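Local coordinates for MrsD protein (Bacillus sp., PDB 1P3Y) that catalyses the FAD-dependent oxidative decarboxylation of the C-terminal cysteine of mersacidin to an aminoenethiol residue, a step in making this lantibiotic, at the interface of chains A and B. Sequence-based numbering; all coordinates share one arbitrary frame. Chains: chain A/B, MrsD protein.

Contact 1: the interface of chains A and B. Residues chain A 99-102; chain B 92, 96-97, 100, 133, 137.
A:Gly101 and its neighbours meet B:Gly96, B:Val133 and B:Asn137 in a loop-against-helices subunit interface of MrsD, a Rossmann-fold flavoprotein of the HFCD family that works as a homododecamer; the patch joins two copies of the protein. The chain A segment leaves helix 92-99 and runs as a loop against helices 92-99 and 132-144 of chain B. A:Gly101, with positive phi (74°), turns its carbonyl O toward B:Gly96, whose CA lies 3.4 Å from that oxygen; neither glycine puts a side chain between the two backbones. A water bridges the subunits here, 2.9 Å from A:Gly101 O and 2.8 Å from B:Ala92 O, and it also meets B:Asn137 OD1, the amide oxygen as modelled. That same B:Asn137 OD1 lies 2.9 Å from A:Asn100 O. Two oxygens can only accept, so the modelled amide orientation is doubtful; an amide flipped to bring the nitrogen here would offer a donor. B:Val133 brings its CG1 branch over the backbone of the loop, 3.8 Å from A:Gly101 CA. On the other flank A:Val102 has CG2 anti to its carbonyl carbon and CG1 anti to its backbone N (chi1 164°), and the CG2 branch rests on the helix backbone, 4.0 Å from B:Gly96 CA and close to B:Gln97 CA. B:Asn100 turns its amide back to its own helix: ND2 donates to B:Gly96 O at 2.9 Å, on a lone pair in the carbonyl plane. This bond, its acceptor tilted from the amide plane of B:Asn100, helps to hold the amide beside A:Asn100, where ND2 packs against CB without hydrogen bonding to A:Asn100 O.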
ATOM      1  N   ALA A  99       4.176 -22.804  30.747  1.00 46.15           N
ATOM      2  CA  ALA A  99       4.801 -23.850  31.538  1.00 47.75           C
ATOM      3  C   ALA A  99       6.314 -23.724  31.505  1.00 47.97           C
ATOM      4  O   ALA A  99       6.986 -24.066  32.477  1.00 54.58           O
ATOM      5  CB  ALA A  99       4.392 -25.223  31.016  1.00 42.11           C
ATOM      6  N   ASN A 100       6.852 -23.214  30.403  1.00 46.61           N
ATOM      7  CA  ASN A 100       8.303 -23.108  30.264  1.00 43.30           C
ATOM      8  C   ASN A 100       8.941 -21.738  30.345  1.00 42.03           C
ATOM      9  O   ASN A 100      10.140 -21.591  30.071  1.00 42.60           O
ATOM     10  CB  ASN A 100       8.725 -23.813  28.982  1.00 42.54           C
ATOM     11  CG  ASN A 100       8.414 -25.289  29.036  1.00 50.99           C
ATOM     12  OD1 ASN A 100       8.967 -26.008  29.875  1.00 62.10           O
ATOM     13  ND2 ASN A 100       7.515 -25.755  28.167  1.00 46.96           N
ATOM     14  N   GLY A 101       8.153 -20.741  30.737  1.00 42.32           N
ATOM     15  CA  GLY A 101       8.688 -19.399  30.890  1.00 45.59           C
ATOM     16  C   GLY A 101       8.970 -18.674  29.593  1.00 47.17           C
ATOM     17  O   GLY A 101       9.816 -17.786  29.532  1.00 47.03           O
ATOM     18  N   VAL A 102       8.277 -19.077  28.540  1.00 49.77           N
ATOM     19  CA  VAL A 102       8.432 -18.438  27.246  1.00 46.99           C
ATOM     20  C   VAL A 102       7.250 -17.484  27.082  1.00 45.87           C
ATOM     21  O   VAL A 102       6.127 -17.793  27.484  1.00 45.54           O
ATOM     22  CB  VAL A 102       8.433 -19.493  26.145  1.00 48.44           C
ATOM     23  CG1 VAL A 102       8.194 -18.848  24.784  1.00 41.13           C
ATOM     24  CG2 VAL A 102       9.768 -20.239  26.179  1.00 48.46           C
TER
ATOM     25  N   ALA B  92      12.446 -12.112  30.034  1.00 40.62           N
ATOM     26  CA  ALA B  92      12.075 -13.401  30.590  1.00 41.26           C
ATOM     27  C   ALA B  92      11.928 -14.328  29.374  1.00 43.06           C
ATOM     28  O   ALA B  92      12.391 -15.477  29.370  1.00 44.15           O
ATOM     29  CB  ALA B  92      10.753 -13.291  31.343  1.00 33.03           C
ATOM     30  N   GLY B  96      13.567 -17.826  28.686  1.00 40.00           N
ATOM     31  CA  GLY B  96      12.755 -19.021  28.493  1.00 37.56           C
ATOM     32  C   GLY B  96      13.032 -19.729  27.166  1.00 43.20           C
ATOM     33  O   GLY B  96      13.003 -20.968  27.061  1.00 40.17           O
ATOM     34  N   GLN B  97      13.325 -18.954  26.130  1.00 42.84           N
ATOM     35  CA  GLN B  97      13.574 -19.577  24.847  1.00 45.12           C
ATOM     36  C   GLN B  97      14.917 -20.273  24.842  1.00 42.54           C
ATOM     37  O   GLN B  97      15.016 -21.443  24.440  1.00 38.84           O
ATOM     38  CB  GLN B  97      13.506 -18.547  23.697  1.00 44.62           C
ATOM     39  CG  GLN B  97      12.090 -18.326  23.142  1.00 48.63           C
ATOM     40  CD  GLN B  97      12.042 -17.394  21.927  1.00 46.21           C
ATOM     41  OE1 GLN B  97      12.592 -17.698  20.870  1.00 41.50           O
ATOM     42  NE2 GLN B  97      11.380 -16.257  22.085  1.00 45.09           N
ATOM     43  N   ASN B 100      15.346 -23.422  26.945  1.00 46.61           N
ATOM     44  CA  ASN B 100      14.697 -24.613  26.401  1.00 43.30           C
ATOM     45  C   ASN B 100      14.987 -25.006  24.968  1.00 42.03           C
ATOM     46  O   ASN B 100      14.335 -25.907  24.425  1.00 42.60           O
ATOM     47  CB  ASN B 100      13.196 -24.498  26.625  1.00 42.54           C
ATOM     48  CG  ASN B 100      12.858 -24.469  28.096  1.00 50.99           C
ATOM     49  OD1 ASN B 100      13.112 -25.446  28.809  1.00 62.10           O
ATOM     50  ND2 ASN B 100      12.307 -23.352  28.573  1.00 46.96           N
ATOM     51  N   VAL B 133       9.202 -20.119  37.226  1.00 51.70           N
ATOM     52  CA  VAL B 133       9.763 -20.470  35.906  1.00 48.36           C
ATOM     53  C   VAL B 133      11.024 -19.706  35.550  1.00 47.14           C
ATOM     54  O   VAL B 133      11.991 -20.287  35.046  1.00 46.22           O
ATOM     55  CB  VAL B 133       8.772 -20.219  34.742  1.00 49.00           C
ATOM     56  CG1 VAL B 133       8.467 -21.525  34.047  1.00 40.62           C
ATOM     57  CG2 VAL B 133       7.504 -19.526  35.252  1.00 49.67           C
ATOM     58  N   ASN B 137      14.442 -21.270  34.811  1.00 49.02           N
ATOM     59  CA  ASN B 137      15.074 -21.045  33.513  1.00 47.70           C
ATOM     60  C   ASN B 137      16.500 -20.567  33.706  1.00 46.10           C
ATOM     61  O   ASN B 137      17.414 -21.079  33.050  1.00 45.29           O
ATOM     62  CB  ASN B 137      14.251 -20.052  32.652  1.00 44.77           C
ATOM     63  CG  ASN B 137      13.058 -20.731  31.921  1.00 44.72           C
ATOM     64  OD1 ASN B 137      12.106 -20.068  31.507  1.00 48.49           O
ATOM     65  ND2 ASN B 137      13.126 -22.050  31.760  1.00 42.91           N
TER
HETATM   66  O   HOH W   1      11.854 -17.197  31.526  1.00 48.09           O

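Contact 2: the interface of chains A and B. Residues chain A 80, 112-116; chain B 125, 127, 131.
B:Leu127 and B:Lys131 of one subunit meet A:Arg80 and the 112-115 stretch of the other in a mixed apolar and polar part of the dodecamer interface. Among the apolar contacts, B:Leu127 wedges its forked tip between the arginine and the proline. Its CG is anti to the carbonyl carbon (chi1 -77°), and the two methyls divide the work: CD1 sits over the centre of one face of the A:Arg80 guanidinium, 3.4 Å from CZ, while CD2 meets A:Pro115, 3.5 Å from CA and near CB. CD1 also packs beside the carbonyl O of A:Ala113. A methyl on this face leaves the in-plane N-H groups of the guanidinium to other partners.

The polar contact of A:Arg80 is made tip to tip with B:Asn125, the guanidinium and amide planes standing nearly perpendicular (88°). NH1 donates to the amide oxygen OD1 at 3.1 Å. The acceptor lies near the guanidinium plane, but the nitrogen approaches from the side of the C=O, at a C=O...N angle of 93°. NH1 is also 3.0 Å from B:Asn125 ND2, a donor-to-donor approach that is no hydrogen bond as modelled.

Lysine-to-backbone bonds close the other flank. The B:Lys131 chain bends at chi2 and chi4, bringing its ammonium to the end of helix 106-113. NZ donates to A:His114 O at 2.6 Å and, weakly, to A:Leu112 O at 3.0 Å; the two carbonyl oxygens, at the C-terminal end of the helix and just beyond it, would help to stabilise a positive charge on the ammonium. Farther back along the lysine, CB and CG pass the CD2 branch of A:Leu112.

Centred about 7 Å from the active-site A:His75, whose helix 75-81 also carries A:Arg80, the patch joins subunits and may steady the catalytic region.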
ATOM      1  N   ARG A  80      -0.872  -5.987  36.506  1.00 65.20           N
ATOM      2  CA  ARG A  80      -1.125  -5.422  37.830  1.00 66.41           C
ATOM      3  C   ARG A  80      -2.555  -4.949  37.979  1.00 64.00           C
ATOM      4  O   ARG A  80      -3.138  -5.080  39.054  1.00 64.53           O
ATOM      5  CB  ARG A  80      -0.176  -4.256  38.129  1.00 70.80           C
ATOM      6  CG  ARG A  80       1.188  -4.698  38.634  1.00 78.32           C
ATOM      7  CD  ARG A  80       1.911  -3.560  39.355  1.00 85.83           C
ATOM      8  NE  ARG A  80       3.156  -4.000  39.995  1.00 91.41           N
ATOM      9  CZ  ARG A  80       4.261  -4.364  39.340  1.00 94.91           C
ATOM     10  NH1 ARG A  80       4.288  -4.342  38.011  1.00 95.48           N
ATOM     11  NH2 ARG A  80       5.343  -4.752  40.014  1.00 94.34           N
ATOM     12  N   LEU A 112       3.426 -13.894  33.367  1.00 46.85           N
ATOM     13  CA  LEU A 112       4.603 -13.603  34.173  1.00 50.07           C
ATOM     14  C   LEU A 112       4.496 -12.279  34.899  1.00 50.15           C
ATOM     15  O   LEU A 112       5.068 -12.118  35.965  1.00 55.17           O
ATOM     16  CB  LEU A 112       5.875 -13.568  33.319  1.00 47.23           C
ATOM     17  CG  LEU A 112       6.395 -14.873  32.716  1.00 47.19           C
ATOM     18  CD1 LEU A 112       7.583 -14.548  31.843  1.00 52.03           C
ATOM     19  CD2 LEU A 112       6.784 -15.851  33.778  1.00 43.00           C
ATOM     20  N   ALA A 113       3.768 -11.329  34.330  1.00 50.84           N
ATOM     21  CA  ALA A 113       3.659 -10.014  34.950  1.00 50.94           C
ATOM     22  C   ALA A 113       2.523  -9.839  35.950  1.00 51.67           C
ATOM     23  O   ALA A 113       2.452  -8.811  36.625  1.00 51.41           O
ATOM     24  CB  ALA A 113       3.572  -8.944  33.874  1.00 51.17           C
ATOM     25  N   HIS A 114       1.638 -10.828  36.044  1.00 52.29           N
ATOM     26  CA  HIS A 114       0.522 -10.780  36.997  1.00 54.43           C
ATOM     27  C   HIS A 114       1.055 -11.231  38.380  1.00 57.63           C
ATOM     28  O   HIS A 114       1.692 -12.284  38.499  1.00 55.39           O
ATOM     29  CB  HIS A 114      -0.593 -11.718  36.531  1.00 51.58           C
ATOM     30  CG  HIS A 114      -1.855 -11.615  37.329  1.00 52.84           C
ATOM     31  ND1 HIS A 114      -2.475 -12.716  37.885  1.00 56.81           N
ATOM     32  CD2 HIS A 114      -2.662 -10.560  37.587  1.00 52.66           C
ATOM     33  CE1 HIS A 114      -3.613 -12.343  38.446  1.00 57.11           C
ATOM     34  NE2 HIS A 114      -3.751 -11.040  38.278  1.00 53.70           N
ATOM     35  N   PRO A 115       0.802 -10.436  39.438  1.00 60.07           N
ATOM     36  CA  PRO A 115       1.258 -10.745  40.800  1.00 61.03           C
ATOM     37  C   PRO A 115       0.844 -12.115  41.315  1.00 62.37           C
ATOM     38  O   PRO A 115       1.617 -12.787  41.997  1.00 63.51           O
ATOM     39  CB  PRO A 115       0.639  -9.627  41.629  1.00 60.62           C
ATOM     40  CG  PRO A 115      -0.613  -9.328  40.885  1.00 62.16           C
ATOM     41  CD  PRO A 115      -0.115  -9.284  39.463  1.00 59.31           C
ATOM     42  N   HIS A 116      -0.372 -12.526  40.978  1.00 61.02           N
ATOM     43  CA  HIS A 116      -0.898 -13.806  41.426  1.00 57.81           C
ATOM     44  C   HIS A 116      -0.749 -14.888  40.372  1.00 58.81           C
ATOM     45  O   HIS A 116      -0.243 -14.640  39.269  1.00 59.33           O
ATOM     46  CB  HIS A 116      -2.368 -13.637  41.774  1.00 59.72           C
ATOM     47  CG  HIS A 116      -2.649 -12.390  42.546  1.00 66.11           C
ATOM     48  ND1 HIS A 116      -2.129 -12.163  43.802  1.00 67.18           N
ATOM     49  CD2 HIS A 116      -3.346 -11.277  42.221  1.00 69.48           C
ATOM     50  CE1 HIS A 116      -2.494 -10.963  44.217  1.00 66.96           C
ATOM     51  NE2 HIS A 116      -3.234 -10.405  43.277  1.00 71.57           N
TER
ATOM     52  N   ASN B 125      10.329  -6.857  35.184  1.00 61.24           N
ATOM     53  CA  ASN B 125       9.509  -6.396  36.292  1.00 65.69           C
ATOM     54  C   ASN B 125       9.740  -7.341  37.476  1.00 66.88           C
ATOM     55  O   ASN B 125       9.913  -8.555  37.290  1.00 64.51           O
ATOM     56  CB  ASN B 125       8.047  -6.438  35.857  1.00 66.94           C
ATOM     57  CG  ASN B 125       7.146  -5.788  36.834  1.00 70.13           C
ATOM     58  OD1 ASN B 125       7.251  -4.587  37.077  1.00 76.66           O
ATOM     59  ND2 ASN B 125       6.241  -6.568  37.416  1.00 75.07           N
ATOM     60  N   LEU B 127       7.726  -8.492  39.638  1.00 66.81           N
ATOM     61  CA  LEU B 127       6.733  -9.551  39.710  1.00 69.55           C
ATOM     62  C   LEU B 127       7.222 -10.704  38.831  1.00 70.13           C
ATOM     63  O   LEU B 127       7.208 -11.871  39.234  1.00 73.71           O
ATOM     64  CB  LEU B 127       5.372  -9.053  39.219  1.00 71.10           C
ATOM     65  CG  LEU B 127       4.601  -8.181  40.221  1.00 73.31           C
ATOM     66  CD1 LEU B 127       3.362  -7.593  39.565  1.00 70.78           C
ATOM     67  CD2 LEU B 127       4.216  -9.019  41.435  1.00 72.32           C
ATOM     68  N   LYS B 131       8.922 -14.977  39.623  1.00 65.07           N
ATOM     69  CA  LYS B 131       8.188 -16.145  39.142  1.00 60.58           C
ATOM     70  C   LYS B 131       9.080 -17.399  39.118  1.00 55.31           C
ATOM     71  O   LYS B 131      10.249 -17.362  38.697  1.00 48.46           O
ATOM     72  CB  LYS B 131       7.590 -15.869  37.747  1.00 59.42           C
ATOM     73  CG  LYS B 131       6.381 -14.950  37.773  1.00 55.54           C
ATOM     74  CD  LYS B 131       5.214 -15.633  38.461  1.00 55.38           C
ATOM     75  CE  LYS B 131       4.099 -14.661  38.837  1.00 55.63           C
ATOM     76  NZ  LYS B 131       3.444 -14.047  37.671  1.00 59.44           N
TER

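Contacts 1 and 2 belong to the same interface between chains A and B, their C-alpha centres about 14 Å apart, and share no residue. Chain A contributes the loop after helix 92-99 to contact 1, and helices 75-81 and 106-113 with the following loop to contact 2. On chain B, B:Lys131 of contact 2 immediately precedes helix 132-144, which serves contact 1, so one stretch of chain reaches both. Contact 1 is centred about 20 Å from B:His75 and contact 2 about 7 Å from A:His75, so the chain A side of contact 2 lies near an active site, and the subunit interface may help to order it.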